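Local coordinates for PhiH1 repressor-like protein (Haloarcula marismortui ATCC 43049, PDB 3B73), which is of unknown function but, as a winged-helix-turn-helix protein resembling the PhiH1 phage repressor, probably binds DNA as a transcriptional regulator, at residues 58-61 with 67-70; 17-22 with 75-80. One frame throughout, in Å; residues are numbered along the deposited sequence.

Interaction 1. Residues 58-61 with 67-70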
ATOM      1  N   LEU B  58       8.961  11.995  -3.167  1.00 51.77           N
ATOM      2  CA  LEU B  58       8.043  11.732  -2.076  1.00 50.93           C
ATOM      3  C   LEU B  58       8.783  11.827  -0.749  1.00 54.29           C
ATOM      4  O   LEU B  58       8.174  12.041   0.310  1.00 51.82           O
ATOM      5  CB  LEU B  58       7.429  10.354  -2.254  1.00 40.25           C
ATOM      6  CG  LEU B  58       6.642  10.254  -3.560  1.00 41.67           C
ATOM      7  CD1 LEU B  58       5.819   8.960  -3.620  1.00 54.45           C
ATOM      8  CD2 LEU B  58       5.736  11.478  -3.751  1.00 48.72           C
ATOM      9  N   LEU B  59      10.101  11.649  -0.823  1.00 41.72           N
ATOM     10  CA  LEU B  59      10.999  11.875   0.294  1.00 47.43           C
ATOM     11  C   LEU B  59      12.117  12.787  -0.189  1.00 53.26           C
ATOM     12  O   LEU B  59      12.269  12.989  -1.385  1.00 58.40           O
ATOM     13  CB  LEU B  59      11.605  10.568   0.781  1.00 48.15           C
ATOM     14  CG  LEU B  59      10.665   9.579   1.470  1.00 61.25           C
ATOM     15  CD1 LEU B  59      11.437   8.346   1.900  1.00 37.93           C
ATOM     16  CD2 LEU B  59       9.940  10.212   2.670  1.00 42.05           C
ATOM     17  N   GLN B  60      12.878  13.351   0.745  1.00 64.81           N
ATOM     18  CA  GLN B  60      14.136  14.018   0.408  1.00 70.78           C
ATOM     19  C   GLN B  60      15.231  13.636   1.393  1.00 46.22           C
ATOM     20  O   GLN B  60      14.987  13.538   2.597  1.00 59.98           O
ATOM     21  CB  GLN B  60      13.986  15.537   0.341  1.00 60.88           C
ATOM     22  CG  GLN B  60      13.578  16.211   1.634  1.00 62.34           C
ATOM     23  CD  GLN B  60      13.387  17.703   1.449  1.00 97.28           C
ATOM     24  OE1 GLN B  60      12.273  18.227   1.588  1.00 71.78           O
ATOM     25  NE2 GLN B  60      14.477  18.396   1.108  1.00 59.38           N
ATOM     26  N   PRO B  61      16.432  13.374   0.865  1.00 61.44           N
ATOM     27  CA  PRO B  61      17.595  12.983   1.657  1.00 60.75           C
ATOM     28  C   PRO B  61      18.212  14.211   2.342  1.00 56.25           C
ATOM     29  O   PRO B  61      18.447  15.238   1.702  1.00 60.63           O
ATOM     30  CB  PRO B  61      18.547  12.433   0.594  1.00 53.42           C
ATOM     31  CG  PRO B  61      18.212  13.237  -0.607  1.00 55.38           C
ATOM     32  CD  PRO B  61      16.718  13.298  -0.578  1.00 63.62           C
ATOM     33  N   TYR B  67      16.181  10.588   5.890  1.00 56.28           N
ATOM     34  CA  TYR B  67      15.177  10.945   4.894  1.00 71.29           C
ATOM     35  C   TYR B  67      13.963  11.557   5.605  1.00 48.82           C
ATOM     36  O   TYR B  67      13.650  11.217   6.753  1.00 50.29           O
ATOM     37  CB  TYR B  67      14.756   9.724   4.068  1.00 41.05           C
ATOM     38  CG  TYR B  67      15.780   9.233   3.077  1.00 56.92           C
ATOM     39  CD1 TYR B  67      15.664   9.551   1.719  1.00 49.45           C
ATOM     40  CD2 TYR B  67      16.846   8.424   3.480  1.00 48.45           C
ATOM     41  CE1 TYR B  67      16.606   9.098   0.791  1.00 71.23           C
ATOM     42  CE2 TYR B  67      17.797   7.961   2.551  1.00 50.18           C
ATOM     43  CZ  TYR B  67      17.665   8.306   1.209  1.00 62.09           C
ATOM     44  OH  TYR B  67      18.579   7.865   0.274  1.00 64.39           O
ATOM     45  N   VAL B  68      13.287  12.458   4.904  1.00 53.30           N
ATOM     46  CA  VAL B  68      12.184  13.209   5.463  1.00 44.38           C
ATOM     47  C   VAL B  68      11.108  13.339   4.372  1.00 44.94           C
ATOM     48  O   VAL B  68      11.434  13.381   3.179  1.00 54.80           O
ATOM     49  CB  VAL B  68      12.699  14.600   5.939  1.00 54.03           C
ATOM     50  CG1 VAL B  68      11.743  15.711   5.551  1.00 68.79           C
ATOM     51  CG2 VAL B  68      12.979  14.594   7.440  1.00 51.37           C
ATOM     52  N   ILE B  69       9.836  13.409   4.755  1.00 52.82           N
ATOM     53  CA  ILE B  69       8.761  13.471   3.747  1.00 46.14           C
ATOM     54  C   ILE B  69       8.670  14.843   3.049  1.00 52.08           C
ATOM     55  O   ILE B  69       9.078  15.851   3.617  1.00 58.69           O
ATOM     56  CB  ILE B  69       7.383  13.033   4.354  1.00 62.62           C
ATOM     57  CG1 ILE B  69       6.381  12.722   3.245  1.00 47.37           C
ATOM     58  CG2 ILE B  69       6.813  14.094   5.335  1.00 49.34           C
ATOM     59  CD1 ILE B  69       5.293  11.700   3.628  1.00 39.79           C
ATOM     60  N   THR B  70       8.178  14.874   1.806  1.00 52.38           N
ATOM     61  CA  THR B  70       7.932  16.132   1.102  1.00 49.78           C
ATOM     62  C   THR B  70       6.433  16.463   1.079  1.00 52.93           C
ATOM     63  O   THR B  70       5.608  15.653   1.495  1.00 54.80           O
ATOM     64  CB  THR B  70       8.412  16.045  -0.354  1.00 53.09           C
ATOM     65  OG1 THR B  70       7.649  15.036  -1.021  1.00 46.73           O
ATOM     66  CG2 THR B  70       9.899  15.681  -0.426  1.00 50.59           C
TER
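Gln60 and Val68 pair backbone to backbone at the middle of this antiparallel hairpin. Gln60 N gives its hydrogen to Val68 O at 2.8 Å, with the donor lying nearly on the line of the carbonyl bond, and Val68 N returns one to Gln60 O at 3.1 Å, bent to 146° at the hydrogen. A third bond runs from Thr70 N to Leu58 O (3.2 Å), straight at the hydrogen but rising 54° out of the carbonyl plane, as the second strand turns into helix 71-77.

Side chains divide between the two faces. On one, the ring of Tyr67 lies along Pro61: CG stands anti to the carbonyl carbon (chi1 -73°), which lays one ring face over Pro61 CA and brings CE1 to 3.9 Å from Pro61 CB. Leu59 meets Tyr67 at about a right angle, CD1 reaching Tyr67 CB, while its other methyl, CD2, sits 3.6 Å from Ile69 CA. On the other face, Thr70 CG2 rests 3.7 Å from Leu59 C, and the extended Gln60 chain brings OE1 past that methyl.

Beyond this shell, Ala54 of helix 43-55 touches both Pro61 and Tyr67, and Leu59 is packed against Leu50 and Leu53 of the same helix. Thr70 OG1 accepts from Gly73 N, capping helix 71-77 at its start, and is also hydrogen-bonded to Asp57 O. An alanine in place of Tyr67 would probably leave Pro61 and Ala54 without their aromatic cover and open a gap beside the hairpin.

This is the wing hairpin of a winged helix. Its chemistry implies a division of labour: main-chain bonds set the strand pairing, while apolar side chains fasten one face to the helices.

Interaction 2. Residues 17-22 with 75-80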
ATOM      1  N   ARG B  17       4.202   1.934   3.554  1.00 40.13           N
ATOM      2  CA  ARG B  17       4.599   1.746   4.947  1.00 47.05           C
ATOM      3  C   ARG B  17       5.702   2.710   5.319  1.00 48.51           C
ATOM      4  O   ARG B  17       5.612   3.414   6.324  1.00 54.50           O
ATOM      5  CB  ARG B  17       5.056   0.314   5.217  1.00 48.94           C
ATOM      6  CG  ARG B  17       3.976  -0.711   4.999  1.00 60.07           C
ATOM      7  CD  ARG B  17       2.731  -0.412   5.822  1.00 50.65           C
ATOM      8  NE  ARG B  17       1.653  -1.155   5.216  1.00 60.70           N
ATOM      9  CZ  ARG B  17       0.678  -0.611   4.505  1.00 49.83           C
ATOM     10  NH1 ARG B  17       0.580   0.700   4.377  1.00 50.25           N
ATOM     11  NH2 ARG B  17      -0.218  -1.395   3.947  1.00 52.64           N
ATOM     12  N   ILE B  18       6.742   2.770   4.496  1.00 52.19           N
ATOM     13  CA  ILE B  18       7.821   3.693   4.796  1.00 46.94           C
ATOM     14  C   ILE B  18       7.297   5.119   4.843  1.00 60.32           C
ATOM     15  O   ILE B  18       7.621   5.857   5.762  1.00 48.29           O
ATOM     16  CB  ILE B  18       8.940   3.587   3.781  1.00 46.81           C
ATOM     17  CG1 ILE B  18       9.603   2.213   3.904  1.00 50.32           C
ATOM     18  CG2 ILE B  18       9.915   4.739   3.967  1.00 44.54           C
ATOM     19  CD1 ILE B  18      10.391   1.845   2.722  1.00 47.00           C
ATOM     20  N   LEU B  19       6.489   5.518   3.863  1.00 47.90           N
ATOM     21  CA  LEU B  19       5.971   6.886   3.884  1.00 50.34           C
ATOM     22  C   LEU B  19       5.164   7.164   5.155  1.00 42.66           C
ATOM     23  O   LEU B  19       5.305   8.215   5.768  1.00 44.33           O
ATOM     24  CB  LEU B  19       5.137   7.198   2.641  1.00 47.46           C
ATOM     25  CG  LEU B  19       5.953   7.464   1.386  1.00 49.37           C
ATOM     26  CD1 LEU B  19       5.041   7.439   0.190  1.00 59.31           C
ATOM     27  CD2 LEU B  19       6.720   8.806   1.485  1.00 39.57           C
ATOM     28  N   GLU B  20       4.335   6.204   5.552  1.00 43.71           N
ATOM     29  CA  GLU B  20       3.473   6.333   6.729  1.00 52.64           C
ATOM     30  C   GLU B  20       4.305   6.466   8.005  1.00 47.59           C
ATOM     31  O   GLU B  20       3.984   7.250   8.896  1.00 57.38           O
ATOM     32  CB  GLU B  20       2.512   5.137   6.834  1.00 50.05           C
ATOM     33  CG  GLU B  20       1.429   5.160   5.747  1.00 45.81           C
ATOM     34  CD  GLU B  20       0.744   3.814   5.527  1.00 60.50           C
ATOM     35  OE1 GLU B  20      -0.212   3.787   4.729  1.00 57.35           O
ATOM     36  OE2 GLU B  20       1.147   2.789   6.135  1.00 51.54           O
ATOM     37  N   ILE B  21       5.392   5.714   8.074  1.00 50.98           N
ATOM     38  CA  ILE B  21       6.235   5.743   9.253  1.00 50.64           C
ATOM     39  C   ILE B  21       6.982   7.061   9.339  1.00 53.66           C
ATOM     40  O   ILE B  21       7.056   7.680  10.398  1.00 49.08           O
ATOM     41  CB  ILE B  21       7.217   4.560   9.282  1.00 52.34           C
ATOM     42  CG1 ILE B  21       6.478   3.291   9.725  1.00 44.75           C
ATOM     43  CG2 ILE B  21       8.369   4.853  10.230  1.00 54.75           C
ATOM     44  CD1 ILE B  21       7.190   1.983   9.319  1.00 45.07           C
ATOM     45  N   ILE B  22       7.530   7.507   8.224  1.00 54.68           N
ATOM     46  CA  ILE B  22       8.252   8.763   8.246  1.00 43.56           C
ATOM     47  C   ILE B  22       7.284   9.930   8.510  1.00 50.14           C
ATOM     48  O   ILE B  22       7.618  10.865   9.219  1.00 48.44           O
ATOM     49  CB  ILE B  22       9.050   8.959   6.953  1.00 59.34           C
ATOM     50  CG1 ILE B  22      10.179   7.921   6.896  1.00 51.11           C
ATOM     51  CG2 ILE B  22       9.595  10.390   6.864  1.00 45.64           C
ATOM     52  CD1 ILE B  22      11.054   8.048   5.665  1.00 53.79           C
ATOM     53  N   ALA B  75       0.864  14.835   0.285  1.00 51.94           N
ATOM     54  CA  ALA B  75      -0.304  14.926  -0.566  1.00 58.68           C
ATOM     55  C   ALA B  75      -0.635  13.544  -1.102  1.00 56.93           C
ATOM     56  O   ALA B  75      -1.818  13.174  -1.229  1.00 46.50           O
ATOM     57  CB  ALA B  75      -0.045  15.902  -1.717  1.00 46.50           C
ATOM     58  N   TYR B  76       0.413  12.779  -1.417  1.00 46.79           N
ATOM     59  CA  TYR B  76       0.207  11.416  -1.941  1.00 43.88           C
ATOM     60  C   TYR B  76      -0.536  10.533  -0.922  1.00 44.02           C
ATOM     61  O   TYR B  76      -1.526   9.879  -1.254  1.00 46.20           O
ATOM     62  CB  TYR B  76       1.539  10.747  -2.344  1.00 39.16           C
ATOM     63  CG  TYR B  76       1.378   9.240  -2.440  1.00 37.37           C
ATOM     64  CD1 TYR B  76       0.713   8.666  -3.533  1.00 39.59           C
ATOM     65  CD2 TYR B  76       1.844   8.389  -1.416  1.00 36.12           C
ATOM     66  CE1 TYR B  76       0.517   7.271  -3.621  1.00 48.22           C
ATOM     67  CE2 TYR B  76       1.662   6.987  -1.504  1.00 45.81           C
ATOM     68  CZ  TYR B  76       1.008   6.442  -2.622  1.00 47.21           C
ATOM     69  OH  TYR B  76       0.787   5.082  -2.726  1.00 44.00           O
ATOM     70  N   LEU B  77      -0.042  10.500   0.317  1.00 43.80           N
ATOM     71  CA  LEU B  77      -0.733   9.739   1.369  1.00 50.45           C
ATOM     72  C   LEU B  77      -2.225  10.133   1.489  1.00 49.25           C
ATOM     73  O   LEU B  77      -3.075   9.291   1.813  1.00 47.59           O
ATOM     74  CB  LEU B  77      -0.015   9.909   2.716  1.00 45.17           C
ATOM     75  CG  LEU B  77       1.426   9.380   2.764  1.00 58.57           C
ATOM     76  CD1 LEU B  77       2.109   9.701   4.081  1.00 53.80           C
ATOM     77  CD2 LEU B  77       1.469   7.874   2.518  1.00 42.80           C
ATOM     78  N   ASN B  78      -2.535  11.400   1.191  1.00 55.27           N
ATOM     79  CA  ASN B  78      -3.902  11.936   1.303  1.00 54.60           C
ATOM     80  C   ASN B  78      -4.721  11.889   0.030  1.00 65.60           C
ATOM     81  O   ASN B  78      -5.789  12.505  -0.053  1.00 60.75           O
ATOM     82  CB  ASN B  78      -3.854  13.381   1.795  1.00 65.68           C
ATOM     83  CG  ASN B  78      -3.251  13.495   3.169  1.00 78.39           C
ATOM     84  OD1 ASN B  78      -3.581  12.707   4.057  1.00 74.04           O
ATOM     85  ND2 ASN B  78      -2.360  14.463   3.358  1.00 77.48           N
ATOM     86  N   GLY B  79      -4.225  11.166  -0.969  1.00 46.90           N
ATOM     87  CA  GLY B  79      -4.963  11.012  -2.210  1.00 52.11           C
ATOM     88  C   GLY B  79      -5.018  12.258  -3.089  1.00 48.06           C
ATOM     89  O   GLY B  79      -5.939  12.416  -3.896  1.00 59.77           O
ATOM     90  N   GLU B  80      -4.020  13.129  -2.952  1.00 52.68           N
ATOM     91  CA  GLU B  80      -4.028  14.427  -3.625  1.00 54.18           C
ATOM     92  C   GLU B  80      -2.883  14.546  -4.610  1.00 63.35           C
ATOM     93  O   GLU B  80      -2.731  15.564  -5.279  1.00 62.18           O
ATOM     94  CB  GLU B  80      -3.899  15.553  -2.598  1.00 58.39           C
ATOM     95  CG  GLU B  80      -5.166  15.838  -1.811  1.00 53.82           C
ATOM     96  CD  GLU B  80      -4.866  16.544  -0.486  1.00129.09           C
ATOM     97  OE1 GLU B  80      -3.708  16.991  -0.280  1.00 84.37           O
ATOM     98  OE2 GLU B  80      -5.792  16.648   0.352  1.00 93.36           O
TER
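Leu19 and Leu77 both carry CG anti to the carbonyl carbon (chi1 -77° and -63°), whereas Tyr76 has CG anti to its own N (chi1 161°); with these torsions Leu19 meets Tyr76 and Leu77 between helix 13-25 and helix 71-77. In this winged-helix fold the contact joins the first long helix to the short helix that follows the wing.

Leu19 carries most of the contact from helix 13-25, meeting both Tyr76 and Leu77. Its CD1 methyl approaches the Tyr76 ring obliquely, 3.7 Å from Tyr76 CD2, and the two side chains cross at about a right angle. Nearer its backbone, Leu19 CB meets Leu77 CD2, also at 3.7 Å, while the other methyl of Leu77 lies near the Leu19 carbonyl. Glu20 adds the flank of its chain, CG against Leu77 CD2.

The polar ends look elsewhere. Tyr76 OH is hydrogen-bonded to Asp16 and Ser7, and Glu20 OE1 forms a salt bridge with Arg5. Arg17 NH2 forms a salt bridge with Asp16 of the second subunit, and Glu20 packs on Met4 of that subunit.

Helix 71-77 stops just past the packing in a Schellman motif, with Gly79 at positive phi as its C-prime residue and Glu80 N bonded to Ala75 O. Back on the first helix, Arg17 NH1 meets Glu20 OE2 on its syn side at 2.8 Å.

Interaction 1 is local, closing a short hairpin, whereas interaction 2 brings together helices from distant parts of the chain. Both are partly buried: the first runs from buried leucines out to exposed Gln60 and Pro61, while the second has no exposed residue among those that touch. Main-chain hydrogen bonds carry interaction 1; no hydrogen bond crosses interaction 2, which is apolar packing with charged groups at its border, beside the second subunit. The two meet at Leu19, whose CD2 lies 3.7 Å from Leu59 CD2, and again where Ile69 CD1 packs on Leu77 CD1. Strand 66-69 leads directly into helix 71-77, linking the wing to the helix pair.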